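Local coordinates for 2-hydroxyisobutyryl-CoA synthetase (Aquincola tertiaricarbonis, PDB 6HDX), which belongs to the ANL superfamily of AMP-binding enzymes, which join a large N-terminal domain to a smaller C-terminal domain, at residues E23-P28 and A185-A190; A90-V95 and P336-L341; Y224-A229 and D262-A267. All coordinates share one frame; numbering follows the deposited sequence.

Contact 1. Residues E23-P28 and A185-A190; sequences ENYLPP and AERLRA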
loop_
_atom_site.group_PDB
_atom_site.type_symbol
_atom_site.label_atom_id
_atom_site.label_comp_id
_atom_site.label_asym_id
_atom_site.label_seq_id
_atom_site.Cartn_x
_atom_site.Cartn_y
_atom_site.Cartn_z
ATOM N N GLU A 23 10.201 -16.528 15.691
ATOM C CA GLU A 23 10.339 -15.246 14.997
ATOM C C GLU A 23 11.780 -14.722 15.021
ATOM O O GLU A 23 12.108 -13.828 14.240
ATOM C CB GLU A 23 9.376 -14.187 15.598
ATOM C CG GLU A 23 7.891 -14.428 15.346
ATOM C CD GLU A 23 7.443 -14.371 13.897
ATOM O OE1 GLU A 23 6.437 -15.035 13.559
ATOM O OE2 GLU A 23 8.100 -13.674 13.094
ATOM N N ASN A 24 12.633 -15.286 15.900
ATOM C CA ASN A 24 14.035 -14.886 16.057
ATOM C C ASN A 24 15.040 -15.743 15.292
ATOM O O ASN A 24 16.231 -15.413 15.278
ATOM C CB ASN A 24 14.406 -14.812 17.539
ATOM C CG ASN A 24 13.653 -13.713 18.231
ATOM O OD1 ASN A 24 13.568 -12.576 17.741
ATOM N ND2 ASN A 24 12.993 -14.065 19.312
ATOM N N TYR A 25 14.582 -16.818 14.650
ATOM C CA TYR A 25 15.471 -17.676 13.884
ATOM C C TYR A 25 15.916 -17.064 12.544
ATOM O O TYR A 25 15.089 -16.603 11.751
ATOM C CB TYR A 25 14.844 -19.060 13.671
ATOM C CG TYR A 25 15.569 -19.886 12.630
ATOM C CD1 TYR A 25 16.766 -20.531 12.932
ATOM C CD2 TYR A 25 15.094 -19.970 11.321
ATOM C CE1 TYR A 25 17.450 -21.275 11.974
ATOM C CE2 TYR A 25 15.786 -20.686 10.346
ATOM C CZ TYR A 25 16.958 -21.346 10.682
ATOM O OH TYR A 25 17.633 -22.082 9.746
ATOM N N LEU A 26 17.234 -17.102 12.297
ATOM C CA LEU A 26 17.881 -16.743 11.033
ATOM C C LEU A 26 18.824 -17.910 10.701
ATOM O O LEU A 26 19.562 -18.360 11.589
ATOM C CB LEU A 26 18.693 -15.427 11.092
ATOM C CG LEU A 26 17.992 -14.074 10.821
ATOM C CD1 LEU A 26 16.923 -14.159 9.702
ATOM C CD2 LEU A 26 17.417 -13.516 12.080
ATOM N N PRO A 27 18.798 -18.444 9.454
ATOM C CA PRO A 27 19.722 -19.546 9.116
ATOM C C PRO A 27 21.184 -19.085 9.176
ATOM O O PRO A 27 21.418 -17.860 9.150
ATOM C CB PRO A 27 19.314 -19.943 7.676
ATOM C CG PRO A 27 18.038 -19.242 7.412
ATOM C CD PRO A 27 17.997 -18.031 8.284
ATOM N N PRO A 28 22.185 -20.007 9.260
ATOM C CA PRO A 28 23.584 -19.545 9.260
ATOM C C PRO A 28 23.885 -18.828 7.937
ATOM O O PRO A 28 23.303 -19.182 6.901
ATOM C CB PRO A 28 24.395 -20.850 9.419
ATOM C CG PRO A 28 23.412 -21.867 9.934
ATOM C CD PRO A 28 22.114 -21.486 9.307
ATOM N N ALA A 185 9.851 -9.973 3.331
ATOM C CA ALA A 185 10.983 -9.044 3.483
ATOM C C ALA A 185 11.186 -8.663 4.945
ATOM O O ALA A 185 12.323 -8.630 5.413
ATOM C CB ALA A 185 10.766 -7.792 2.634
ATOM N N GLU A 186 10.072 -8.386 5.671
ATOM C CA GLU A 186 10.055 -8.045 7.098
ATOM C C GLU A 186 10.639 -9.180 7.946
ATOM O O GLU A 186 11.538 -8.931 8.759
ATOM C CB GLU A 186 8.615 -7.755 7.555
ATOM C CG GLU A 186 8.061 -6.401 7.099
ATOM C CD GLU A 186 6.592 -6.141 7.392
ATOM O OE1 GLU A 186 5.869 -7.087 7.768
ATOM O OE2 GLU A 186 6.148 -4.989 7.209
ATOM N N ARG A 187 10.142 -10.430 7.748
ATOM C CA ARG A 187 10.592 -11.622 8.491
ATOM C C ARG A 187 12.069 -12.011 8.176
ATOM O O ARG A 187 12.803 -12.433 9.073
ATOM C CB ARG A 187 9.620 -12.804 8.274
ATOM C CG ARG A 187 9.956 -14.101 9.041
ATOM C CD ARG A 187 10.159 -13.905 10.545
ATOM N NE ARG A 187 10.680 -15.118 11.201
ATOM C CZ ARG A 187 11.969 -15.426 11.330
ATOM N NH1 ARG A 187 12.330 -16.550 11.932
ATOM N NH2 ARG A 187 12.906 -14.616 10.851
ATOM N N LEU A 188 12.502 -11.808 6.918
ATOM C CA LEU A 188 13.877 -12.076 6.481
ATOM C C LEU A 188 14.888 -11.077 7.101
ATOM O O LEU A 188 16.104 -11.243 6.956
ATOM C CB LEU A 188 13.907 -11.990 4.930
ATOM C CG LEU A 188 15.237 -12.307 4.198
ATOM C CD1 LEU A 188 15.796 -13.675 4.621
ATOM C CD2 LEU A 188 15.027 -12.225 2.685
ATOM N N ARG A 189 14.371 -10.033 7.788
ATOM C CA ARG A 189 15.141 -8.926 8.377
ATOM C C ARG A 189 15.855 -8.143 7.263
ATOM O O ARG A 189 16.962 -7.645 7.435
ATOM C CB ARG A 189 16.085 -9.348 9.533
ATOM C CG ARG A 189 15.512 -10.369 10.514
ATOM C CD ARG A 189 14.760 -9.737 11.648
ATOM N NE ARG A 189 13.382 -10.222 11.736
ATOM C CZ ARG A 189 12.974 -11.190 12.551
ATOM N NH1 ARG A 189 11.695 -11.539 12.586
ATOM N NH2 ARG A 189 13.842 -11.812 13.340
ATOM N N ALA A 190 15.202 -8.052 6.097
ATOM C CA ALA A 190 15.702 -7.260 4.976
ATOM C C ALA A 190 15.265 -5.817 5.272
ATOM O O ALA A 190 14.490 -5.597 6.201
ATOM C CB ALA A 190 15.065 -7.749 3.665
#
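Arg187 and Arg189, at the C-terminal end of helix 176-187, each clasp one backbone oxygen of the loop 23-28, and the pair illustrates how guanidinium groups can fasten an irregular arm to a helix end. Arg189 turns the end of its guanidinium, NH1 and NH2, onto Glu23 O, with NH2 at 2.8 Å from that oxygen. Both donors lie in the carbonyl plane and the oxygen stays close to the guanidinium plane, although sharing one acceptor leaves both hydrogen bonds well short of straight. Arg187 grips Tyr25 O in the same end-on way. Its NH1 comes to 2.8 Å from Tyr25 O, on a lone pair, while NH2 is tilted from the carbonyl plane. Asp22 O takes a further bond from NH1.

The two clasps interlock, since Glu23 O also sits over the centre of the Arg187 guanidinium, 3.3 Å above its plane. Arg187 sets CG anti to the backbone N (chi1 -178°) and then bends at chi2, which brings its guanidinium to Tyr25 O. Arg189 sets CG anti to its carbonyl carbon, which lays CG 4.0 Å from Leu26 CD2; the bends at chi2 and chi3 then turn the guanidinium onto Glu23 O.

The bent chain of Glu23 brings OE2 to 3.5 Å from Arg187 NE, a salt bridge at the long end. The carboxylate and guanidinium planes stand 57° apart, and the same OE2 has a second salt bridge to Arg145, on helix 141-157. Beyond Arg189, Arg141 of the second subunit packs close by.

Arg189 leaves the helix with positive phi (63°), while Ala190 N bonds to Ala185 O at 3.0 Å and Arg189 N bonds to Glu186 O. This is a Schellman motif, ending the helix just before strand 191-193 of the parallel sheet.

Contact 2. Residues A90-V95 and P336-L341; sequences ARVPVV and PMIRLL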
loop_
_atom_site.group_PDB
_atom_site.type_symbol
_atom_site.label_atom_id
_atom_site.label_comp_id
_atom_site.label_asym_id
_atom_site.label_seq_id
_atom_site.Cartn_x
_atom_site.Cartn_y
_atom_site.Cartn_z
ATOM N N ALA A 90 -8.659 -38.754 -5.318
ATOM C CA ALA A 90 -9.832 -39.478 -5.792
ATOM C C ALA A 90 -11.117 -39.221 -5.002
ATOM O O ALA A 90 -12.194 -39.179 -5.607
ATOM C CB ALA A 90 -9.528 -40.968 -5.825
ATOM N N ARG A 91 -11.016 -39.075 -3.664
ATOM C CA ARG A 91 -12.182 -38.907 -2.785
ATOM C C ARG A 91 -12.537 -37.465 -2.437
ATOM O O ARG A 91 -13.725 -37.167 -2.256
ATOM C CB ARG A 91 -12.028 -39.722 -1.485
ATOM C CG ARG A 91 -11.696 -41.183 -1.674
ATOM C CD ARG A 91 -11.423 -41.835 -0.332
ATOM N NE ARG A 91 -11.169 -43.267 -0.473
ATOM C CZ ARG A 91 -12.116 -44.201 -0.523
ATOM N NH1 ARG A 91 -11.786 -45.479 -0.669
ATOM N NH2 ARG A 91 -13.399 -43.866 -0.431
ATOM N N VAL A 92 -11.522 -36.592 -2.283
ATOM C CA VAL A 92 -11.735 -35.196 -1.903
ATOM C C VAL A 92 -12.168 -34.365 -3.115
ATOM O O VAL A 92 -11.389 -34.220 -4.060
ATOM C CB VAL A 92 -10.535 -34.555 -1.140
ATOM C CG1 VAL A 92 -10.884 -33.159 -0.619
ATOM C CG2 VAL A 92 -10.054 -35.443 -0.000
ATOM N N PRO A 93 -13.391 -33.779 -3.095
ATOM C CA PRO A 93 -13.814 -32.941 -4.228
ATOM C C PRO A 93 -13.024 -31.633 -4.295
ATOM O O PRO A 93 -12.666 -31.070 -3.262
ATOM C CB PRO A 93 -15.294 -32.677 -3.936
ATOM C CG PRO A 93 -15.395 -32.752 -2.436
ATOM C CD PRO A 93 -14.425 -33.818 -2.031
ATOM N N VAL A 94 -12.750 -31.154 -5.504
ATOM C CA VAL A 94 -12.046 -29.886 -5.647
ATOM C C VAL A 94 -12.963 -28.718 -5.309
ATOM O O VAL A 94 -14.171 -28.764 -5.572
ATOM C CB VAL A 94 -11.344 -29.673 -7.018
ATOM C CG1 VAL A 94 -10.233 -30.690 -7.238
ATOM C CG2 VAL A 94 -12.343 -29.657 -8.180
ATOM N N VAL A 95 -12.368 -27.668 -4.746
ATOM C CA VAL A 95 -13.039 -26.411 -4.455
ATOM C C VAL A 95 -12.867 -25.513 -5.694
ATOM O O VAL A 95 -11.761 -25.376 -6.204
ATOM C CB VAL A 95 -12.436 -25.724 -3.206
ATOM C CG1 VAL A 95 -13.050 -24.339 -2.987
ATOM C CG2 VAL A 95 -12.593 -26.591 -1.966
ATOM N N PRO A 336 -8.796 -21.936 5.254
ATOM C CA PRO A 336 -7.876 -22.921 4.644
ATOM C C PRO A 336 -8.475 -23.467 3.356
ATOM O O PRO A 336 -9.689 -23.694 3.285
ATOM C CB PRO A 336 -7.717 -23.999 5.728
ATOM C CG PRO A 336 -8.964 -23.911 6.552
ATOM C CD PRO A 336 -9.385 -22.456 6.514
ATOM N N MET A 337 -7.627 -23.606 2.326
ATOM C CA MET A 337 -8.007 -24.096 1.004
ATOM C C MET A 337 -7.572 -25.523 0.863
ATOM O O MET A 337 -6.400 -25.835 1.051
ATOM C CB MET A 337 -7.410 -23.224 -0.123
ATOM C CG MET A 337 -7.933 -21.800 -0.150
ATOM S SD MET A 337 -9.609 -21.657 -0.821
ATOM C CE MET A 337 -10.596 -21.606 0.715
ATOM N N ILE A 338 -8.543 -26.409 0.622
ATOM C CA ILE A 338 -8.294 -27.834 0.479
ATOM C C ILE A 338 -8.725 -28.252 -0.917
ATOM O O ILE A 338 -9.922 -28.286 -1.226
ATOM C CB ILE A 338 -8.924 -28.694 1.620
ATOM C CG1 ILE A 338 -8.570 -28.114 2.999
ATOM C CG2 ILE A 338 -8.455 -30.148 1.503
ATOM C CD1 ILE A 338 -9.404 -28.619 4.127
ATOM N N ARG A 339 -7.732 -28.592 -1.738
ATOM C CA ARG A 339 -7.891 -28.972 -3.138
ATOM C C ARG A 339 -8.576 -27.841 -3.900
ATOM O O ARG A 339 -9.567 -28.071 -4.592
ATOM C CB ARG A 339 -8.611 -30.336 -3.351
ATOM C CG ARG A 339 -8.056 -31.496 -2.553
ATOM C CD ARG A 339 -7.414 -32.547 -3.451
ATOM N NE ARG A 339 -8.388 -33.176 -4.328
ATOM C CZ ARG A 339 -8.135 -33.608 -5.556
ATOM N NH1 ARG A 339 -6.911 -33.512 -6.062
ATOM N NH2 ARG A 339 -9.099 -34.150 -6.283
ATOM N N LEU A 340 -8.058 -26.607 -3.758
ATOM C CA LEU A 340 -8.563 -25.493 -4.558
ATOM C C LEU A 340 -8.038 -25.660 -6.016
ATOM O O LEU A 340 -6.827 -25.804 -6.252
ATOM C CB LEU A 340 -8.175 -24.104 -3.987
ATOM C CG LEU A 340 -8.535 -22.862 -4.865
ATOM C CD1 LEU A 340 -10.055 -22.685 -4.996
ATOM C CD2 LEU A 340 -7.937 -21.592 -4.288
ATOM N N LEU A 341 -8.985 -25.688 -6.966
ATOM C CA LEU A 341 -8.729 -25.797 -8.392
ATOM C C LEU A 341 -8.271 -24.426 -8.922
ATOM O O LEU A 341 -9.011 -23.455 -8.833
ATOM C CB LEU A 341 -10.016 -26.259 -9.111
ATOM C CG LEU A 341 -10.009 -26.237 -10.659
ATOM C CD1 LEU A 341 -8.963 -27.199 -11.227
ATOM C CD2 LEU A 341 -11.391 -26.558 -11.204
HETATM O O HOH W 1 -11.917 -35.384 -6.416
HETATM O O HOH W 2 -12.109 -29.923 -0.731
#
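Arg339 reaches side-on to Val92 O, the carbonyl that follows the end of helix 85-91. NE and NH2 both donate to it at 3.2 Å from Val92 O, NH2 from nearly straight ahead of the carbonyl and NE from above its plane. A water donates to the same oxygen and accepts from NH2, closing a small ring at the guanidinium edge. Over one face lies Val94 CG1, 3.7 Å above the plane. With CG anti to the carbonyl carbon (chi1 -51°), Arg339 CG rests 3.8 Å from Val92 CG1, and the bends at chi2 and chi3 bring NE and NH2 round to Val92 O.

Next along, the backbones bridge once: Val95 N bonds to Arg339 O at 2.8 Å, and Leu341 N to Val95 O at 2.9 Å, with Leu340 between. A second water spans Pro93 O and Ile338 O, donating to both.

In the outer shell, NH1 of Arg339 makes a salt bridge with Glu307 and NH2 bonds to Met314 O, so the guanidinium is fixed in rotation from several directions. Thr328 OG1 bonds to Arg339 N. Arg339, with positive phi, and Leu340 both face Tyr327 on strand 322-329, forming a G1 beta bulge at the start of strand 340-347 in the antiparallel sheet.

Contact 3. Residues Y224-A229 and D262-A267; sequences YAIHLA and DRIEEA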
loop_
_atom_site.group_PDB
_atom_site.type_symbol
_atom_site.label_atom_id
_atom_site.label_comp_id
_atom_site.label_asym_id
_atom_site.label_seq_id
_atom_site.Cartn_x
_atom_site.Cartn_y
_atom_site.Cartn_z
ATOM N N TYR A 224 5.309 -4.943 -15.177
ATOM C CA TYR A 224 5.808 -3.725 -14.550
ATOM C C TYR A 224 7.311 -3.565 -14.702
ATOM O O TYR A 224 7.755 -2.471 -15.023
ATOM C CB TYR A 224 5.386 -3.568 -13.090
ATOM C CG TYR A 224 5.671 -2.172 -12.568
ATOM C CD1 TYR A 224 5.574 -1.054 -13.403
ATOM C CD2 TYR A 224 6.016 -1.963 -11.243
ATOM C CE1 TYR A 224 5.783 0.233 -12.915
ATOM C CE2 TYR A 224 6.247 -0.681 -10.750
ATOM C CZ TYR A 224 6.125 0.412 -11.585
ATOM O OH TYR A 224 6.353 1.663 -11.081
ATOM N N ALA A 225 8.092 -4.633 -14.525
ATOM C CA ALA A 225 9.548 -4.554 -14.716
ATOM C C ALA A 225 9.925 -4.032 -16.134
ATOM O O ALA A 225 10.815 -3.196 -16.246
ATOM C CB ALA A 225 10.184 -5.903 -14.463
ATOM N N ILE A 226 9.195 -4.457 -17.185
ATOM C CA ILE A 226 9.416 -4.000 -18.570
ATOM C C ILE A 226 9.086 -2.514 -18.687
ATOM O O ILE A 226 9.926 -1.746 -19.155
ATOM C CB ILE A 226 8.641 -4.860 -19.622
ATOM C CG1 ILE A 226 9.177 -6.309 -19.685
ATOM C CG2 ILE A 226 8.634 -4.195 -21.042
ATOM C CD1 ILE A 226 10.566 -6.458 -20.391
ATOM N N HIS A 227 7.873 -2.106 -18.239
ATOM C CA HIS A 227 7.429 -0.711 -18.291
ATOM C C HIS A 227 8.394 0.223 -17.540
ATOM O O HIS A 227 8.718 1.301 -18.037
ATOM C CB HIS A 227 5.977 -0.567 -17.789
ATOM C CG HIS A 227 5.516 0.857 -17.632
ATOM N ND1 HIS A 227 5.699 1.797 -18.635
ATOM C CD2 HIS A 227 4.868 1.446 -16.597
ATOM C CE1 HIS A 227 5.166 2.919 -18.182
ATOM N NE2 HIS A 227 4.658 2.762 -16.959
ATOM N N LEU A 228 8.877 -0.220 -16.374
ATOM C CA LEU A 228 9.812 0.532 -15.539
ATOM C C LEU A 228 11.180 0.764 -16.211
ATOM O O LEU A 228 11.749 1.851 -16.050
ATOM C CB LEU A 228 9.953 -0.143 -14.173
ATOM C CG LEU A 228 10.469 0.700 -13.010
ATOM C CD1 LEU A 228 9.515 1.871 -12.687
ATOM C CD2 LEU A 228 10.636 -0.176 -11.781
ATOM N N ALA A 229 11.688 -0.211 -17.004
ATOM C CA ALA A 229 12.961 0.007 -17.725
ATOM C C ALA A 229 12.786 1.105 -18.790
ATOM O O ALA A 229 13.700 1.914 -18.986
ATOM C CB ALA A 229 13.474 -1.282 -18.352
ATOM N N ASP A 262 14.615 -13.151 -20.589
ATOM C CA ASP A 262 15.859 -12.669 -21.190
ATOM C C ASP A 262 15.907 -11.147 -21.293
ATOM O O ASP A 262 16.932 -10.555 -20.932
ATOM C CB ASP A 262 16.118 -13.352 -22.557
ATOM C CG ASP A 262 16.372 -14.848 -22.484
ATOM O OD1 ASP A 262 16.518 -15.374 -21.360
ATOM O OD2 ASP A 262 16.454 -15.487 -23.550
ATOM N N ARG A 263 14.802 -10.512 -21.746
ATOM C CA ARG A 263 14.702 -9.042 -21.841
ATOM C C ARG A 263 14.853 -8.343 -20.486
ATOM O O ARG A 263 15.541 -7.329 -20.411
ATOM C CB ARG A 263 13.392 -8.589 -22.523
ATOM C CG ARG A 263 13.464 -8.621 -24.052
ATOM C CD ARG A 263 12.211 -8.075 -24.723
ATOM N NE ARG A 263 12.279 -8.247 -26.178
ATOM C CZ ARG A 263 12.084 -7.279 -27.072
ATOM N NH1 ARG A 263 11.741 -6.057 -26.676
ATOM N NH2 ARG A 263 12.217 -7.529 -28.372
ATOM N N ILE A 264 14.237 -8.882 -19.421
ATOM C CA ILE A 264 14.295 -8.291 -18.064
ATOM C C ILE A 264 15.697 -8.467 -17.466
ATOM O O ILE A 264 16.260 -7.504 -16.948
ATOM C CB ILE A 264 13.150 -8.792 -17.134
ATOM C CG1 ILE A 264 11.765 -8.633 -17.830
ATOM C CG2 ILE A 264 13.166 -8.055 -15.744
ATOM C CD1 ILE A 264 10.578 -9.365 -17.185
ATOM N N GLU A 265 16.278 -9.674 -17.580
ATOM C CA GLU A 265 17.632 -9.947 -17.080
ATOM C C GLU A 265 18.667 -9.010 -17.740
ATOM O O GLU A 265 19.471 -8.407 -17.033
ATOM C CB GLU A 265 18.015 -11.433 -17.275
ATOM C CG GLU A 265 17.215 -12.352 -16.357
ATOM C CD GLU A 265 17.791 -13.712 -16.029
ATOM O OE1 GLU A 265 18.590 -14.237 -16.834
ATOM O OE2 GLU A 265 17.420 -14.272 -14.973
ATOM N N GLU A 266 18.550 -8.796 -19.064
ATOM C CA GLU A 266 19.437 -7.912 -19.835
ATOM C C GLU A 266 19.257 -6.426 -19.456
ATOM O O GLU A 266 20.251 -5.719 -19.264
ATOM C CB GLU A 266 19.227 -8.115 -21.356
ATOM C CG GLU A 266 20.493 -7.994 -22.186
ATOM C CD GLU A 266 21.191 -6.646 -22.243
ATOM O OE1 GLU A 266 22.443 -6.641 -22.274
ATOM O OE2 GLU A 266 20.499 -5.601 -22.260
ATOM N N ALA A 267 18.002 -5.960 -19.380
ATOM C CA ALA A 267 17.646 -4.577 -19.054
ATOM C C ALA A 267 18.177 -4.125 -17.685
ATOM O O ALA A 267 18.562 -2.968 -17.535
ATOM C CB ALA A 267 16.124 -4.410 -19.083
#
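Ala225 turns its CB toward helix 258-268, and its carbonyl oxygen is gripped twice: by Ala229 N, 3.2 Å from Ala225 O within the helix, and by the hydroxyl of Tyr268, one turn beyond Ile264 on the opposing helix. No hydrogen bond links 224-229 with 262-267 directly, so what remains between them is apolar, and it shows how two isoleucines and facing alanine methyls can fill the space between neighbouring helices.

The main contact is between isoleucines whose side chains cross at about a right angle. Ile226 places CG1 anti to its carbonyl carbon and turns again at chi2 (-74°), which swings CD1 across to 3.6 Å from Ile264 CG1. The same methyl lies 4.1 Å from Arg263 CB. Ile264 offers its other branch to Ala225, with CG2 at 3.9 Å from Ala225 CB. One turn farther on, Ala229 CB meets Ala267 CB at 4.2 Å, methyl against methyl. Arg263 adds only its root here: its chain runs extended from CG to NE, and NE bonds to Asn391 O.

The segment axes approach to 10.1 Å at an angle of 42°. Ala225 and Ile264 both rest on Phe249 of strand 246-249, the strand between the two helices in sequence, while Leu228, of helix 222-234, packs against helix 202-213. The pair therefore lies against the parallel sheet, as successive crossover helices of its beta-alpha-beta order 217-220, 246-249, 271-274.

In the fold
The three contacts are spread widely, with centres 29 to 37 Å apart and no touch between them. Contact 1 opens first along the chain, contact 2 opens inside it, and the two cross; contact 3 comes after contact 1 has closed and is nested within the loop closed by contact 2. Contacts 1 and 3 both concern helices of the parallel sheet, one before strand 191-193 and the others beside strand 246-249, whereas contact 2 belongs to the antiparallel sheet, opposite contact 3 across the chain's centre. Together they illustrate how a large AMP-binding domain is tied through its N-terminal arm, its crossover helices and its second sheet.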